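PDB 3U2A: GGDEF family protein from Caulobacter vibrioides, which belongs to the GGDEF family and carries a PdeA-like PAS domain, a fold that commonly serves as a sensory or protein-interaction module. Local coordinates for residues W27-P31 and W98-W102. Residues are numbered along the deposited sequence; the frame is centred on the assembly and turned at random.
Sequences WIWEP and WRGVW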
loop_
_atom_site.group_PDB
_atom_site.type_symbol
_atom_site.label_atom_id
_atom_site.label_comp_id
_atom_site.label_asym_id
_atom_site.label_seq_id
_atom_site.Cartn_x
_atom_site.Cartn_y
_atom_site.Cartn_z
ATOM N N TRP A 27 2.450 4.047 7.075
ATOM C CA TRP A 27 3.147 4.835 8.089
ATOM C C TRP A 27 2.558 6.232 8.185
ATOM O O TRP A 27 2.049 6.789 7.187
ATOM C CB TRP A 27 4.664 4.895 7.816
ATOM C CG TRP A 27 5.046 5.485 6.460
ATOM C CD1 TRP A 27 5.197 4.807 5.289
ATOM C CD2 TRP A 27 5.326 6.862 6.168
ATOM N NE1 TRP A 27 5.546 5.679 4.275
ATOM C CE2 TRP A 27 5.643 6.942 4.788
ATOM C CE3 TRP A 27 5.346 8.036 6.935
ATOM C CZ2 TRP A 27 5.968 8.154 4.155
ATOM C CZ3 TRP A 27 5.674 9.246 6.308
ATOM C CH2 TRP A 27 5.975 9.296 4.930
ATOM N N ILE A 28 2.599 6.769 9.405
ATOM C CA ILE A 28 2.314 8.173 9.671
ATOM C C ILE A 28 3.444 8.724 10.538
ATOM O O ILE A 28 3.821 8.107 11.536
ATOM C CB ILE A 28 0.943 8.378 10.363
ATOM C CG1 ILE A 28 -0.196 7.938 9.432
ATOM C CG2 ILE A 28 0.747 9.850 10.752
ATOM C CD1 ILE A 28 -1.550 7.847 10.092
ATOM N N TRP A 29 3.971 9.881 10.140
ATOM C CA TRP A 29 5.065 10.536 10.859
ATOM C C TRP A 29 4.586 11.873 11.417
ATOM O O TRP A 29 4.075 12.734 10.681
ATOM C CB TRP A 29 6.304 10.676 9.945
ATOM C CG TRP A 29 7.355 11.656 10.440
ATOM C CD1 TRP A 29 7.887 12.717 9.747
ATOM C CD2 TRP A 29 7.996 11.654 11.721
ATOM N NE1 TRP A 29 8.809 13.379 10.528
ATOM C CE2 TRP A 29 8.894 12.744 11.742
ATOM C CE3 TRP A 29 7.895 10.837 12.857
ATOM C CZ2 TRP A 29 9.684 13.040 12.860
ATOM C CZ3 TRP A 29 8.680 11.129 13.963
ATOM C CH2 TRP A 29 9.562 12.225 13.957
ATOM N N GLU A 30 4.702 12.023 12.730
ATOM C CA GLU A 30 4.238 13.240 13.404
ATOM C C GLU A 30 5.405 13.890 14.139
ATOM O O GLU A 30 5.679 13.534 15.299
ATOM C CB GLU A 30 3.143 12.909 14.423
ATOM C CG GLU A 30 1.865 12.310 13.860
ATOM C CD GLU A 30 0.935 11.787 14.960
ATOM O OE1 GLU A 30 1.232 11.984 16.168
ATOM O OE2 GLU A 30 -0.089 11.165 14.615
ATOM N N PRO A 31 6.111 14.831 13.481
ATOM C CA PRO A 31 7.266 15.442 14.141
ATOM C C PRO A 31 6.919 16.190 15.432
ATOM O O PRO A 31 7.754 16.256 16.324
ATOM C CB PRO A 31 7.837 16.400 13.080
ATOM C CG PRO A 31 6.786 16.519 12.031
ATOM C CD PRO A 31 5.985 15.260 12.077
ATOM N N TRP A 98 9.975 3.999 0.582
ATOM C CA TRP A 98 8.971 4.784 1.300
ATOM C C TRP A 98 8.420 5.839 0.357
ATOM O O TRP A 98 9.181 6.582 -0.243
ATOM C CB TRP A 98 9.587 5.440 2.539
ATOM C CG TRP A 98 10.197 4.451 3.498
ATOM C CD1 TRP A 98 11.267 3.610 3.263
ATOM C CD2 TRP A 98 9.790 4.213 4.840
ATOM N NE1 TRP A 98 11.526 2.853 4.379
ATOM C CE2 TRP A 98 10.640 3.205 5.365
ATOM C CE3 TRP A 98 8.780 4.746 5.656
ATOM C CZ2 TRP A 98 10.513 2.716 6.679
ATOM C CZ3 TRP A 98 8.656 4.259 6.977
ATOM C CH2 TRP A 98 9.520 3.248 7.464
ATOM N N ARG A 99 7.097 5.871 0.194
ATOM C CA ARG A 99 6.436 6.868 -0.654
ATOM C C ARG A 99 5.237 7.464 0.071
ATOM O O ARG A 99 4.362 6.751 0.556
ATOM C CB ARG A 99 5.954 6.243 -1.965
ATOM C CG ARG A 99 7.044 5.672 -2.861
ATOM C CD ARG A 99 7.532 6.624 -3.965
ATOM N NE ARG A 99 6.554 7.638 -4.377
ATOM C CZ ARG A 99 6.551 8.256 -5.561
ATOM N NH1 ARG A 99 7.449 7.951 -6.497
ATOM N NH2 ARG A 99 5.632 9.178 -5.822
ATOM N N GLY A 100 5.170 8.786 0.125
ATOM C CA GLY A 100 4.015 9.434 0.746
ATOM C C GLY A 100 4.025 10.923 0.480
ATOM O O GLY A 100 4.580 11.376 -0.526
ATOM N N VAL A 101 3.394 11.676 1.376
ATOM C CA VAL A 101 3.272 13.121 1.190
ATOM C C VAL A 101 3.076 13.786 2.545
ATOM O O VAL A 101 2.592 13.147 3.488
ATOM C CB VAL A 101 2.069 13.464 0.222
ATOM C CG1 VAL A 101 0.763 13.460 0.951
ATOM C CG2 VAL A 101 2.261 14.814 -0.450
ATOM N N TRP A 102 3.451 15.062 2.634
ATOM C CA TRP A 102 3.099 15.899 3.770
ATOM C C TRP A 102 1.626 16.311 3.642
ATOM O O TRP A 102 1.176 16.786 2.590
ATOM C CB TRP A 102 4.104 17.063 3.945
ATOM C CG TRP A 102 5.376 16.479 4.489
ATOM C CD1 TRP A 102 6.342 15.818 3.786
ATOM C CD2 TRP A 102 5.749 16.386 5.868
ATOM N NE1 TRP A 102 7.314 15.338 4.645
ATOM C CE2 TRP A 102 6.970 15.671 5.927
ATOM C CE3 TRP A 102 5.169 16.841 7.062
ATOM C CZ2 TRP A 102 7.625 15.401 7.132
ATOM C CZ3 TRP A 102 5.822 16.574 8.264
ATOM C CH2 TRP A 102 7.040 15.870 8.288
#
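Strands 25-30 and 98-102 are not neighbours in the antiparallel PAS sheet: strand 109-113 runs between them, giving backbone hydrogen bonds to Trp27, Trp29 and Arg99. The short segment axes come no closer than 9.1 Å, inclined at 46° in the same general sense, and no hydrogen bond joins the segments. On one side of the sheet, side chains of 27-31 meet side chains and, at Arg99 and Gly100, backbone of 98-102.

Aromatic contacts dominate. Trp98 turns the edge of its six-membered ring toward the face of the Trp27 five-membered ring, centroids 4.9 Å apart and planes at 55°, with Trp27 CD1 3.6 Å from Trp98 CE3. Trp29 and Trp102 meet rim to rim, nearly perpendicular at 84°, Trp29 CD1 lying 3.6 Å from Trp102 CH2. Pro31 joins this second pair, its CG 3.8 Å from Trp102 CH2 and close to the plane of that indole.

Gly100 leaves room for the Trp27 ring, whose CZ2 comes within 4.1 Å of Gly100 CA; an ideal CB here would clash, 2.9 Å from that CZ2.

Two indole nitrogens and Glu30 have partners beyond the segments: Trp29 NE1 bonds to Leu75 O, Trp27 NE1 weakly to Val112 O, and Glu30 forms a salt bridge with Arg37. Phe88 and Phe59 extend the aromatic cluster around Trp98. Ala14 and Ala21 of the second subunit pack on Ile28 and Val101, respectively.

With 294 Å² buried and no hydrogen bond across it, the contact probably rests on burial of apolar surface and van der Waals packing of the indoles.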